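Local coordinates for protein effector EagT6 (Pseudomonas aeruginosa, PDB 1TU1) that acts as a homodimer that is essential for delivering the toxin Tse6 to target cells, loading it onto VgrG1a, at the interface of chains A and B. Numbering follows the deposited sequence. Chains: chain A/B, hypothetical protein PA0094.

Contact 1: the interface of chains A and B. Residues chain A 6, 21, 23, 44, 114; chain B 10, 25-27.
The hydroxyl OG of A:Ser23 is engaged from both chains: it accepts the backbone N-H of B:Ile26 at 3.1 Å and donates to the carboxylate oxygen OD1 of A:Asp21. That oxygen receives the hydroxyl on its syn lone pair and the backbone N of A:Ser23 from above the carboxylate plane, so A:Asp21 probably sets the rotation of the serine hydroxyl; serine is small enough to sit against a strand of the partner. Beside it the phenol OH of A:Tyr6 donates to the amide oxygen OD1 of B:Asn25 (3.1 Å), with ring and amide planes 83° apart. CZ of B:Phe27 points at the centre of one face of the A:Tyr6 ring, 3.7 Å above it, an edge-to-face meeting. Tyrosine thus offers both a flat face and a polar end.

Further along, A:Arg44 takes B:Glu10 side-on: NH2 reaches OE1 at 2.9 Å as a salt bridge, and NE reaches OE2 at 3.2 Å, nearly straight. B:Glu10 bends at chi2 (87°), bringing its carboxylate to the edge of the guanidinium, with the planes 58° apart, while its CB rests on CD1 of A:Leu114. One water joins A:Tyr6, A:Asp21 and B:Glu10, and the arginine probably eases the proximity of the two carboxylates. The site lies where strand 20-21 of chain A pairs antiparallel with strand 25-29 of chain B, with residues from strands 3-7, 38-45 and 113-120 of chain A, the last two meeting B:Glu10 in the turn before strand 11-16.

Contact 2: the interface of chains A and B. Residues chain A 3, 13-14, 16, 19; chain B 40, 131-132, 135.
A:Trp19 turns its indole toward chain B with CG anti to the carbonyl carbon (chi1 -68°), and B:Phe40 holds its CG anti to the backbone N (chi1 -179°), which extends its phenyl ring from strand 38-45 to the same place. The far rim of the indole's six-membered ring makes the meeting: CZ3 of A:Trp19 comes to 3.5 Å from CD2 of B:Phe40. The neighbouring atom CH2 lies 3.9 Å above one face of the phenyl ring, displaced toward its rim, so the tryptophan covers part of that face with its edge and does not stack flat upon it.

The same indole also reaches helix 125-136 of chain B. Its CH2 touches CB of B:Ala135 at 3.9 Å, and CZ2 touches CB of B:Ala131 at 4.0 Å. These alanines stand one helical turn apart and face the same way; their short methyl groups let the broad aromatic ring settle close to the helix. Tryptophan suits the opposing role, since one rigid side chain can span both a helix and a strand of the partner.

Within chain A, CD of A:Pro16 lies over the centre of one indole face, 3.6 Å above the plane, on the side where CB of B:Ala135 also lies. This proline backs the ring from its own chain and should limit its freedom to tilt, a second-shell support for the contact. A:Leu13 adds a branched aliphatic group at the other end of the patch: its methyl CD1 approaches CE2 of B:Phe40 at 4.1 Å and also lies near the backbone carbonyl of B:Ala135. The strand of chain A passes close to the helix here, with the backbone O of A:Glu14 3.4 Å from CA of B:Ala135.

Contact 1: the interface of chains A and B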
ATOM      1  N   TYR A   6      11.772   7.898  -0.722  1.00 27.29           N
ATOM      2  CA  TYR A   6      10.523   7.273  -1.122  1.00 24.56           C
ATOM      3  C   TYR A   6       9.356   8.228  -0.838  1.00 24.60           C
ATOM      4  O   TYR A   6       9.221   8.752   0.260  1.00 22.03           O
ATOM      5  CB  TYR A   6      10.339   5.986  -0.337  1.00 24.32           C
ATOM      6  CG  TYR A   6       9.108   5.241  -0.730  1.00 22.32           C
ATOM      7  CD1 TYR A   6       9.118   4.381  -1.824  1.00 19.82           C
ATOM      8  CD2 TYR A   6       7.904   5.397  -0.013  1.00 21.56           C
ATOM      9  CE1 TYR A   6       7.977   3.703  -2.201  1.00 18.22           C
ATOM     10  CE2 TYR A   6       6.770   4.706  -0.380  1.00 19.82           C
ATOM     11  CZ  TYR A   6       6.803   3.874  -1.482  1.00 19.76           C
ATOM     12  OH  TYR A   6       5.665   3.189  -1.852  1.00 18.54           O
ATOM     13  N   ASP A  21       9.842  -3.714  -1.667  1.00 23.30           N
ATOM     14  CA  ASP A  21       8.590  -2.953  -1.686  1.00 23.49           C
ATOM     15  C   ASP A  21       7.410  -3.788  -2.142  1.00 23.48           C
ATOM     16  O   ASP A  21       7.452  -4.359  -3.212  1.00 24.42           O
ATOM     17  CB  ASP A  21       8.779  -1.755  -2.608  1.00 23.54           C
ATOM     18  CG  ASP A  21       7.544  -0.900  -2.729  1.00 23.10           C
ATOM     19  OD1 ASP A  21       6.645  -0.964  -1.863  1.00 23.36           O
ATOM     20  OD2 ASP A  21       7.417  -0.121  -3.689  1.00 23.50           O
ATOM     21  N   SER A  23       4.112  -2.402  -1.571  1.00 19.89           N
ATOM     22  CA  SER A  23       3.094  -1.396  -1.302  1.00 19.95           C
ATOM     23  C   SER A  23       1.849  -1.553  -2.204  1.00 20.32           C
ATOM     24  O   SER A  23       1.965  -1.884  -3.370  1.00 19.49           O
ATOM     25  CB  SER A  23       3.696  -0.010  -1.482  1.00 18.96           C
ATOM     26  OG  SER A  23       4.662   0.208  -0.478  1.00 18.77           O
ATOM     27  N   ARG A  44       2.680  -3.073  -7.470  1.00 19.00           N
ATOM     28  CA  ARG A  44       3.993  -3.052  -8.125  1.00 19.86           C
ATOM     29  C   ARG A  44       4.455  -4.482  -8.367  1.00 20.82           C
ATOM     30  O   ARG A  44       4.204  -5.374  -7.549  1.00 20.68           O
ATOM     31  CB  ARG A  44       5.053  -2.388  -7.241  1.00 20.33           C
ATOM     32  CG  ARG A  44       4.840  -0.922  -6.975  1.00 20.96           C
ATOM     33  CD  ARG A  44       3.954  -0.657  -5.752  1.00 20.96           C
ATOM     34  NE  ARG A  44       3.721   0.766  -5.608  1.00 22.54           N
ATOM     35  CZ  ARG A  44       2.620   1.357  -5.178  1.00 19.58           C
ATOM     36  NH1 ARG A  44       1.551   0.650  -4.839  1.00 19.99           N
ATOM     37  NH2 ARG A  44       2.615   2.697  -5.121  1.00 20.00           N
ATOM     38  N   LEU A 114       4.269  -0.787 -12.753  1.00 18.19           N
ATOM     39  CA  LEU A 114       3.142  -0.226 -11.998  1.00 17.72           C
ATOM     40  C   LEU A 114       1.831  -0.769 -12.585  1.00 18.76           C
ATOM     41  O   LEU A 114       1.568  -0.629 -13.785  1.00 18.58           O
ATOM     42  CB  LEU A 114       3.163   1.289 -12.051  1.00 18.81           C
ATOM     43  CG  LEU A 114       2.193   2.028 -11.097  1.00 19.26           C
ATOM     44  CD1 LEU A 114       2.651   1.851  -9.654  1.00 19.61           C
ATOM     45  CD2 LEU A 114       2.106   3.477 -11.465  1.00 21.42           C
TER
ATOM     46  N   GLU B  10       5.617   6.314  -7.659  1.00 21.66           N
ATOM     47  CA  GLU B  10       5.770   6.033  -9.089  1.00 22.39           C
ATOM     48  C   GLU B  10       4.933   6.898 -10.018  1.00 23.02           C
ATOM     49  O   GLU B  10       5.074   6.800 -11.249  1.00 23.32           O
ATOM     50  CB  GLU B  10       5.401   4.580  -9.363  1.00 22.29           C
ATOM     51  CG  GLU B  10       6.211   3.562  -8.586  1.00 22.71           C
ATOM     52  CD  GLU B  10       5.665   3.242  -7.211  1.00 21.50           C
ATOM     53  OE1 GLU B  10       4.647   3.848  -6.778  1.00 21.43           O
ATOM     54  OE2 GLU B  10       6.273   2.393  -6.542  1.00 20.21           O
ATOM     55  N   ASN B  25       1.615   1.044   2.597  1.00 18.59           N
ATOM     56  CA  ASN B  25       2.984   0.804   2.142  1.00 18.86           C
ATOM     57  C   ASN B  25       3.593  -0.325   2.957  1.00 19.34           C
ATOM     58  O   ASN B  25       3.405  -0.404   4.192  1.00 18.25           O
ATOM     59  CB  ASN B  25       3.816   2.074   2.196  1.00 18.03           C
ATOM     60  CG  ASN B  25       3.202   3.201   1.395  1.00 20.59           C
ATOM     61  OD1 ASN B  25       3.373   3.315   0.161  1.00 23.41           O
ATOM     62  ND2 ASN B  25       2.458   4.040   2.085  1.00 15.74           N
ATOM     63  N   ILE B  26       4.256  -1.248   2.261  1.00 19.14           N
ATOM     64  CA  ILE B  26       4.746  -2.465   2.883  1.00 19.83           C
ATOM     65  C   ILE B  26       6.154  -2.704   2.356  1.00 20.73           C
ATOM     66  O   ILE B  26       6.386  -2.695   1.124  1.00 19.75           O
ATOM     67  CB  ILE B  26       3.854  -3.674   2.529  1.00 19.61           C
ATOM     68  CG1 ILE B  26       2.407  -3.445   2.967  1.00 22.38           C
ATOM     69  CG2 ILE B  26       4.397  -4.921   3.191  1.00 21.28           C
ATOM     70  CD1 ILE B  26       1.384  -4.441   2.420  1.00 23.18           C
ATOM     71  N   PHE B  27       7.074  -2.931   3.283  1.00 20.59           N
ATOM     72  CA  PHE B  27       8.477  -3.170   2.963  1.00 20.89           C
ATOM     73  C   PHE B  27       8.940  -4.409   3.736  1.00 21.48           C
ATOM     74  O   PHE B  27       8.703  -4.534   4.935  1.00 22.43           O
ATOM     75  CB  PHE B  27       9.338  -1.962   3.318  1.00 20.60           C
ATOM     76  CG  PHE B  27       8.995  -0.722   2.543  1.00 21.21           C
ATOM     77  CD1 PHE B  27       9.560  -0.493   1.302  1.00 20.99           C
ATOM     78  CD2 PHE B  27       8.113   0.224   3.058  1.00 20.26           C
ATOM     79  CE1 PHE B  27       9.236   0.641   0.577  1.00 23.01           C
ATOM     80  CE2 PHE B  27       7.765   1.344   2.317  1.00 20.88           C
ATOM     81  CZ  PHE B  27       8.337   1.560   1.089  1.00 20.93           C
TER
HETATM   82  O   HOH W   1       5.995   1.819  -3.900  1.00 21.02           O

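Contact 2: the interface of chains A and B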
ATOM      1  N   MET A   3      20.509   3.985   0.531  1.00 50.85           N
ATOM      2  CA  MET A   3      19.063   4.226   0.614  1.00 49.34           C
ATOM      3  C   MET A   3      18.560   5.131  -0.513  1.00 46.43           C
ATOM      4  O   MET A   3      19.339   5.707  -1.261  1.00 45.78           O
ATOM      5  CB  MET A   3      18.728   4.882   1.959  0.50 49.61           C
ATOM      6  CG  MET A   3      19.209   4.118   3.179  0.50 51.08           C
ATOM      7  SD  MET A   3      19.058   5.049   4.671  0.50 56.01           S
ATOM      8  CE  MET A   3      17.254   4.870   4.979  0.50 55.80           C
ATOM      9  N   LEU A  13      10.242   9.628   3.026  1.00 22.15           N
ATOM     10  CA  LEU A  13      11.270   9.081   3.905  1.00 22.35           C
ATOM     11  C   LEU A  13      12.313   8.338   3.094  1.00 22.78           C
ATOM     12  O   LEU A  13      12.049   7.953   1.961  1.00 22.20           O
ATOM     13  CB  LEU A  13      10.684   8.166   4.968  1.00 22.30           C
ATOM     14  CG  LEU A  13      10.233   6.739   4.594  1.00 23.34           C
ATOM     15  CD1 LEU A  13       9.932   5.967   5.848  1.00 23.94           C
ATOM     16  CD2 LEU A  13       9.024   6.795   3.677  1.00 24.56           C
ATOM     17  N   GLU A  14      13.495   8.136   3.673  1.00 22.53           N
ATOM     18  CA  GLU A  14      14.522   7.343   3.004  1.00 23.70           C
ATOM     19  C   GLU A  14      14.325   5.894   3.338  1.00 23.76           C
ATOM     20  O   GLU A  14      14.251   5.539   4.511  1.00 23.81           O
ATOM     21  CB  GLU A  14      15.926   7.786   3.427  1.00 23.33           C
ATOM     22  CG  GLU A  14      16.211   9.203   2.979  1.00 26.14           C
ATOM     23  CD  GLU A  14      17.621   9.667   3.295  1.00 30.31           C
ATOM     24  OE1 GLU A  14      18.386   8.944   3.988  1.00 33.16           O
ATOM     25  OE2 GLU A  14      17.924  10.782   2.882  1.00 34.07           O
ATOM     26  N   PRO A  16      15.930   2.000   2.871  1.00 28.29           N
ATOM     27  CA  PRO A  16      17.092   1.187   2.481  1.00 30.33           C
ATOM     28  C   PRO A  16      16.829   0.393   1.203  1.00 31.73           C
ATOM     29  O   PRO A  16      15.776  -0.200   1.062  1.00 32.56           O
ATOM     30  CB  PRO A  16      17.307   0.276   3.686  1.00 29.65           C
ATOM     31  CG  PRO A  16      16.748   1.005   4.809  1.00 29.90           C
ATOM     32  CD  PRO A  16      15.542   1.741   4.262  1.00 28.59           C
ATOM     33  N   TRP A  19      15.521  -3.188   1.253  1.00 27.20           N
ATOM     34  CA  TRP A  19      14.109  -3.479   1.558  1.00 26.51           C
ATOM     35  C   TRP A  19      13.308  -3.772   0.288  1.00 25.29           C
ATOM     36  O   TRP A  19      13.474  -3.096  -0.721  1.00 25.94           O
ATOM     37  CB  TRP A  19      13.445  -2.305   2.291  1.00 25.68           C
ATOM     38  CG  TRP A  19      13.966  -2.062   3.686  1.00 26.34           C
ATOM     39  CD1 TRP A  19      15.067  -2.614   4.274  1.00 25.76           C
ATOM     40  CD2 TRP A  19      13.382  -1.193   4.673  1.00 26.12           C
ATOM     41  NE1 TRP A  19      15.201  -2.147   5.561  1.00 28.33           N
ATOM     42  CE2 TRP A  19      14.194  -1.260   5.831  1.00 26.18           C
ATOM     43  CE3 TRP A  19      12.269  -0.357   4.691  1.00 24.45           C
ATOM     44  CZ2 TRP A  19      13.916  -0.542   6.996  1.00 23.51           C
ATOM     45  CZ3 TRP A  19      12.000   0.386   5.873  1.00 22.97           C
ATOM     46  CH2 TRP A  19      12.825   0.273   6.996  1.00 23.18           C
TER
ATOM     47  N   PHE B  40       8.135  -3.591   7.640  1.00 19.81           N
ATOM     48  CA  PHE B  40       7.894  -2.211   7.985  1.00 19.60           C
ATOM     49  C   PHE B  40       6.707  -1.739   7.155  1.00 19.32           C
ATOM     50  O   PHE B  40       6.787  -1.645   5.917  1.00 18.85           O
ATOM     51  CB  PHE B  40       9.117  -1.378   7.648  1.00 18.96           C
ATOM     52  CG  PHE B  40       8.988   0.093   7.999  1.00 20.31           C
ATOM     53  CD1 PHE B  40       9.134   0.524   9.317  1.00 22.52           C
ATOM     54  CD2 PHE B  40       8.736   1.032   7.025  1.00 20.89           C
ATOM     55  CE1 PHE B  40       9.025   1.874   9.635  1.00 22.25           C
ATOM     56  CE2 PHE B  40       8.640   2.368   7.339  1.00 21.91           C
ATOM     57  CZ  PHE B  40       8.796   2.795   8.644  1.00 21.83           C
ATOM     58  N   ALA B 131      18.358  -0.043  10.813  1.00 28.19           N
ATOM     59  CA  ALA B 131      17.700   0.256   9.539  1.00 27.94           C
ATOM     60  C   ALA B 131      16.351   0.951   9.791  1.00 27.20           C
ATOM     61  O   ALA B 131      15.996   1.922   9.119  1.00 27.52           O
ATOM     62  CB  ALA B 131      17.526  -1.017   8.723  1.00 27.95           C
ATOM     63  N   TRP B 132      15.624   0.476  10.787  1.00 26.87           N
ATOM     64  CA  TRP B 132      14.368   1.108  11.194  1.00 26.36           C
ATOM     65  C   TRP B 132      14.585   2.581  11.570  1.00 27.30           C
ATOM     66  O   TRP B 132      13.863   3.472  11.123  1.00 25.75           O
ATOM     67  CB  TRP B 132      13.773   0.362  12.371  1.00 25.57           C
ATOM     68  CG  TRP B 132      12.627   1.070  12.967  1.00 23.82           C
ATOM     69  CD1 TRP B 132      11.314   0.974  12.586  1.00 23.34           C
ATOM     70  CD2 TRP B 132      12.664   2.007  14.039  1.00 24.12           C
ATOM     71  NE1 TRP B 132      10.539   1.788  13.369  1.00 22.56           N
ATOM     72  CE2 TRP B 132      11.341   2.439  14.266  1.00 23.57           C
ATOM     73  CE3 TRP B 132      13.689   2.524  14.850  1.00 25.85           C
ATOM     74  CZ2 TRP B 132      11.015   3.363  15.254  1.00 25.56           C
ATOM     75  CZ3 TRP B 132      13.360   3.449  15.835  1.00 25.75           C
ATOM     76  CH2 TRP B 132      12.036   3.862  16.022  1.00 25.84           C
ATOM     77  N   ALA B 135      15.345   4.986   8.544  1.00 30.15           N
ATOM     78  CA  ALA B 135      14.107   5.331   7.877  1.00 28.70           C
ATOM     79  C   ALA B 135      13.245   6.298   8.700  1.00 26.67           C
ATOM     80  O   ALA B 135      12.738   7.267   8.168  1.00 25.64           O
ATOM     81  CB  ALA B 135      13.300   4.077   7.550  1.00 28.61           C
TER

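The centres of the C-alpha atoms of contact 1 and contact 2 lie about 12 Å apart, and the two form neighbouring parts of one two-fold symmetric interface. In chain A, A:Trp19 immediately precedes strand 20-21, so the cross-chain strand pairing and the aromatic packing are probably positioned together. Strand 38-45 serves twice, through chain A in contact 1 and through chain B in contact 2. Contact 1 contributes directional polar bonds, contact 2 largely apolar packing; each recurs with the chains exchanged, which fits the homodimer that engages Tse6.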